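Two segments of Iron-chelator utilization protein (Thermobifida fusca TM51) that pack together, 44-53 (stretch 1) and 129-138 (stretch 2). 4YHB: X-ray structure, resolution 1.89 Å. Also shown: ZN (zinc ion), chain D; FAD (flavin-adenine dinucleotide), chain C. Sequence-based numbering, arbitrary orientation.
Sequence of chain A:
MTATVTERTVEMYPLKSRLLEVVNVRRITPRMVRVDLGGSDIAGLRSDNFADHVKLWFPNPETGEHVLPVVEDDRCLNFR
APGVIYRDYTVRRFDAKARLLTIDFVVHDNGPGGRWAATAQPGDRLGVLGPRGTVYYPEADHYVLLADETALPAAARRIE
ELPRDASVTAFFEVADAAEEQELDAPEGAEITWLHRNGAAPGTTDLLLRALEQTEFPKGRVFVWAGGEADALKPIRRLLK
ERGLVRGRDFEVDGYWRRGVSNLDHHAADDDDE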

# COMPACT_ATOMS: atom_id res chain seq x y z
N GLY A 44 18.63 -10.97 -0.00
CA GLY A 44 17.73 -11.80 0.76
C GLY A 44 16.31 -11.27 0.86
O GLY A 44 15.41 -11.95 1.36
N LEU A 45 16.09 -10.05 0.40
CA LEU A 45 14.75 -9.48 0.45
C LEU A 45 13.81 -10.27 -0.46
O LEU A 45 14.19 -10.64 -1.56
CB LEU A 45 14.77 -7.99 0.06
CG LEU A 45 13.44 -7.22 0.13
CD1 LEU A 45 12.96 -7.12 1.57
CD2 LEU A 45 13.57 -5.83 -0.50
N ARG A 46 12.60 -10.54 0.03
CA ARG A 46 11.57 -11.24 -0.75
C ARG A 46 10.24 -10.47 -0.76
O ARG A 46 9.88 -9.81 0.21
CB ARG A 46 11.30 -12.63 -0.17
CG ARG A 46 12.48 -13.57 -0.10
CD ARG A 46 12.02 -14.92 0.43
NE ARG A 46 10.90 -15.44 -0.36
CZ ARG A 46 10.12 -16.46 0.00
NH1 ARG A 46 10.33 -17.07 1.16
NH2 ARG A 46 9.14 -16.86 -0.79
N SER A 47 9.49 -10.61 -1.85
CA SER A 47 8.12 -10.13 -1.90
C SER A 47 7.33 -10.96 -2.90
O SER A 47 7.60 -10.90 -4.10
CB SER A 47 8.05 -8.64 -2.26
OG SER A 47 6.70 -8.23 -2.40
N ASP A 48 6.37 -11.73 -2.42
CA ASP A 48 5.65 -12.65 -3.29
C ASP A 48 4.25 -12.18 -3.69
O ASP A 48 3.69 -12.66 -4.67
CB ASP A 48 5.55 -14.03 -2.63
CG ASP A 48 6.89 -14.72 -2.53
OD1 ASP A 48 7.40 -15.16 -3.58
OD2 ASP A 48 7.45 -14.81 -1.42
N ASN A 49 3.68 -11.24 -2.94
CA ASN A 49 2.29 -10.87 -3.19
C ASN A 49 2.01 -9.36 -3.13
O ASN A 49 2.81 -8.60 -2.60
CB ASN A 49 1.38 -11.62 -2.21
CG ASN A 49 1.32 -13.10 -2.52
OD1 ASN A 49 0.63 -13.52 -3.46
ND2 ASN A 49 2.06 -13.90 -1.75
N PHE A 50 0.85 -8.96 -3.67
CA PHE A 50 0.58 -7.57 -4.01
C PHE A 50 0.49 -6.62 -2.82
O PHE A 50 0.82 -5.44 -2.95
CB PHE A 50 -0.71 -7.46 -4.84
CG PHE A 50 -1.97 -7.61 -4.02
CD1 PHE A 50 -2.66 -6.48 -3.59
CD2 PHE A 50 -2.45 -8.86 -3.69
CE1 PHE A 50 -3.82 -6.61 -2.85
CE2 PHE A 50 -3.60 -9.00 -2.94
CZ PHE A 50 -4.29 -7.88 -2.52
N ALA A 51 0.04 -7.10 -1.68
CA ALA A 51 -0.11 -6.21 -0.54
C ALA A 51 1.07 -6.28 0.44
O ALA A 51 0.99 -5.73 1.54
CB ALA A 51 -1.41 -6.49 0.20
N ASP A 52 2.15 -6.95 0.04
CA ASP A 52 3.37 -6.99 0.86
C ASP A 52 3.79 -5.58 1.24
O ASP A 52 3.73 -4.66 0.43
CB ASP A 52 4.52 -7.67 0.13
CG ASP A 52 4.34 -9.17 -0.03
OD1 ASP A 52 3.37 -9.74 0.54
OD2 ASP A 52 5.19 -9.78 -0.71
N HIS A 53 4.22 -5.39 2.49
CA HIS A 53 4.61 -4.05 2.92
C HIS A 53 5.76 -4.10 3.92
O HIS A 53 5.92 -5.06 4.68
CB HIS A 53 3.42 -3.30 3.53
CG HIS A 53 2.72 -4.07 4.61
ND1 HIS A 53 1.82 -5.08 4.33
CD2 HIS A 53 2.79 -3.99 5.96
CE1 HIS A 53 1.35 -5.57 5.46
NE2 HIS A 53 1.93 -4.94 6.46
N LEU A 129 12.41 -2.32 7.36
CA LEU A 129 12.12 -3.51 8.14
C LEU A 129 11.00 -4.34 7.52
O LEU A 129 9.93 -3.82 7.19
CB LEU A 129 11.76 -3.13 9.59
CG LEU A 129 11.44 -4.29 10.54
CD1 LEU A 129 12.69 -5.15 10.79
CD2 LEU A 129 10.90 -3.74 11.86
N GLY A 130 11.25 -5.64 7.35
CA GLY A 130 10.27 -6.52 6.75
C GLY A 130 10.46 -6.71 5.25
O GLY A 130 11.52 -6.37 4.72
N PRO A 131 9.44 -7.23 4.55
CA PRO A 131 8.10 -7.56 5.05
C PRO A 131 8.15 -8.68 6.08
O PRO A 131 9.04 -9.51 6.01
CB PRO A 131 7.35 -8.04 3.79
CG PRO A 131 8.16 -7.56 2.65
CD PRO A 131 9.58 -7.57 3.13
N ARG A 132 7.24 -8.65 7.04
CA ARG A 132 7.18 -9.67 8.08
C ARG A 132 6.84 -11.02 7.45
O ARG A 132 7.24 -12.09 7.93
CB ARG A 132 6.15 -9.27 9.14
CG ARG A 132 5.84 -10.32 10.21
CD ARG A 132 7.02 -10.57 11.15
NE ARG A 132 7.96 -11.56 10.63
CZ ARG A 132 8.91 -12.11 11.38
NH1 ARG A 132 9.02 -11.77 12.66
NH2 ARG A 132 9.76 -13.00 10.86
N GLY A 133 6.11 -10.95 6.34
CA GLY A 133 5.67 -12.14 5.63
C GLY A 133 4.79 -11.75 4.46
O GLY A 133 4.82 -10.61 4.00
N THR A 134 4.00 -12.70 3.98
CA THR A 134 3.24 -12.51 2.75
C THR A 134 1.98 -13.38 2.79
O THR A 134 1.95 -14.41 3.48
CB THR A 134 4.08 -12.84 1.48
OG1 THR A 134 3.39 -12.43 0.29
CG2 THR A 134 4.41 -14.33 1.40
N VAL A 135 0.94 -12.94 2.09
CA VAL A 135 -0.33 -13.67 2.07
C VAL A 135 -0.72 -14.06 0.66
O VAL A 135 -0.88 -13.20 -0.21
CB VAL A 135 -1.46 -12.85 2.70
CG1 VAL A 135 -2.74 -13.69 2.77
CG2 VAL A 135 -1.06 -12.36 4.07
N TYR A 136 -0.85 -15.37 0.43
CA TYR A 136 -1.30 -15.89 -0.86
C TYR A 136 -2.81 -16.08 -0.88
O TYR A 136 -3.41 -16.48 0.11
CB TYR A 136 -0.64 -17.25 -1.17
CG TYR A 136 0.85 -17.23 -1.34
CD1 TYR A 136 1.42 -17.14 -2.60
CD2 TYR A 136 1.70 -17.36 -0.25
CE1 TYR A 136 2.80 -17.15 -2.77
CE2 TYR A 136 3.07 -17.36 -0.40
CZ TYR A 136 3.61 -17.26 -1.66
OH TYR A 136 4.97 -17.27 -1.82
N TYR A 137 -3.42 -15.80 -2.03
CA TYR A 137 -4.85 -16.04 -2.22
C TYR A 137 -5.09 -16.98 -3.40
O TYR A 137 -4.32 -16.97 -4.36
CB TYR A 137 -5.60 -14.72 -2.44
CG TYR A 137 -5.63 -13.82 -1.23
CD1 TYR A 137 -6.60 -13.97 -0.24
CD2 TYR A 137 -4.69 -12.80 -1.07
CE1 TYR A 137 -6.63 -13.14 0.87
CE2 TYR A 137 -4.71 -11.97 0.03
CZ TYR A 137 -5.68 -12.15 1.00
OH TYR A 137 -5.70 -11.32 2.10
N PRO A 138 -6.17 -17.78 -3.32
CA PRO A 138 -6.60 -18.56 -4.48
C PRO A 138 -7.08 -17.64 -5.60
O PRO A 138 -7.51 -16.52 -5.33
CB PRO A 138 -7.75 -19.41 -3.93
CG PRO A 138 -8.26 -18.65 -2.75
CD PRO A 138 -7.05 -17.97 -2.16
ZN ZN D . 1.26 -5.43 8.47
PA FAD C . 1.50 10.15 10.19
O1A FAD C . 2.49 10.66 11.24
O2A FAD C . 1.20 8.61 10.37
O5B FAD C . 0.08 10.87 10.44
C5B FAD C . 0.03 12.23 10.71
C4B FAD C . -1.34 12.78 10.27
O4B FAD C . -1.48 12.77 8.87
C3B FAD C . -2.47 12.03 10.81
O3B FAD C . -3.45 12.96 11.13
C2B FAD C . -2.90 11.20 9.73
O2B FAD C . -4.30 10.93 9.72
C1B FAD C . -2.59 12.00 8.54
N9A FAD C . -2.26 11.23 7.35
C8A FAD C . -1.52 10.10 7.28
N7A FAD C . -1.43 9.71 6.00
C5A FAD C . -2.08 10.63 5.24
C6A FAD C . -2.33 10.77 3.88
N6A FAD C . -1.81 9.81 2.97
N1A FAD C . -3.04 11.81 3.43
C2A FAD C . -3.53 12.74 4.29
N3A FAD C . -3.31 12.64 5.60
C4A FAD C . -2.61 11.59 6.10
N1 FAD C . 0.95 5.04 2.14
C2 FAD C . 1.53 5.41 0.99
O2 FAD C . 1.62 6.60 0.71
N3 FAD C . 2.02 4.44 0.17
C4 FAD C . 1.93 3.13 0.48
O4 FAD C . 2.40 2.30 -0.30
C4X FAD C . 1.32 2.71 1.66
N5 FAD C . 1.20 1.39 2.03
C5X FAD C . 0.61 1.06 3.21
C6 FAD C . 0.49 -0.28 3.59
C7 FAD C . -0.05 -0.59 4.67
C7M FAD C . -0.13 -2.10 4.98
C8 FAD C . -0.52 0.18 5.52
C8M FAD C . -1.18 -0.25 6.80
C9 FAD C . -0.48 1.53 5.31
C9A FAD C . 0.12 2.17 4.06
N10 FAD C . 0.24 3.44 3.68
C10 FAD C . 0.83 3.74 2.50
C1' FAD C . -0.28 4.51 4.55
C2' FAD C . 0.77 5.12 5.42
O2' FAD C . 1.28 4.16 6.25
C3' FAD C . 0.11 6.29 6.23
O3' FAD C . -0.45 7.17 5.31
C4' FAD C . 1.00 6.96 7.24
O4' FAD C . 0.24 7.59 8.19
C5' FAD C . 1.93 8.02 6.63
O5' FAD C . 2.98 8.39 7.48
P FAD C . 3.07 9.92 7.88
O1P FAD C . 4.28 9.94 8.84
O2P FAD C . 3.01 10.67 6.52
O3P FAD C . 2.01 10.69 8.77
O HOH W 1 -1.56 -15.05 -4.04
O HOH W 2 -1.09 -9.94 -0.09
O HOH W 3 0.92 -9.96 1.57
O HOH W 4 3.64 -8.04 4.11
O HOH W 5 4.81 -6.96 6.50
O HOH W 6 0.36 -7.28 7.73
O HOH W 7 3.18 -6.60 8.79
O HOH W 8 2.33 -3.69 9.22

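The two stretches are joined by a small polar knot centered on the hydroxyl of Thr-134, extended by bridging waters and flanked by modest apolar contacts. Thr-134 points toward stretch 1, and its OG1 both accepts from Asn-49 ND2 (2.8 Å) and donates to Asp-52 OD1 (2.7 Å); a hydroxyl suits this buried site because one atom can play both roles. Asp-52 divides its carboxylate: while OD1 faces Thr-134, OD2 accepts from Ser-47 OG (2.7 Å) and from Asn-49 N (3.1 Å), bracing the type I turn from Asn-49 to Asp-52 that presents both partners. The Asn-49 amide also lies over one face of the Tyr-136 ring, with ND2 3.4 Å from Tyr-136 CD1.

No direct backbone hydrogen bonds cross the contact; water fills the gaps. Water 3 links Asp-52 OD1 to Val-135 N, water 4 joins His-53 N to Gly-133 O, and water 5 connects His-53 O with Arg-132 N. Water 1 similarly ties Asn-49 OD1 to Tyr-137 N.

Pro-131, preceded by a cis peptide bond, supplies a compact apolar surface: its CD meets Leu-45 CD1 at 3.7 Å, and its CA approaches His-53 O at 3.3 Å in a CA-H...O contact. The CA-to-CB bond of His-53 points away from stretch 2; His-53 ND1 donates to Ala-51 O (3.0 Å), and His-53 NE2 binds the zinc ion at 2.2 Å.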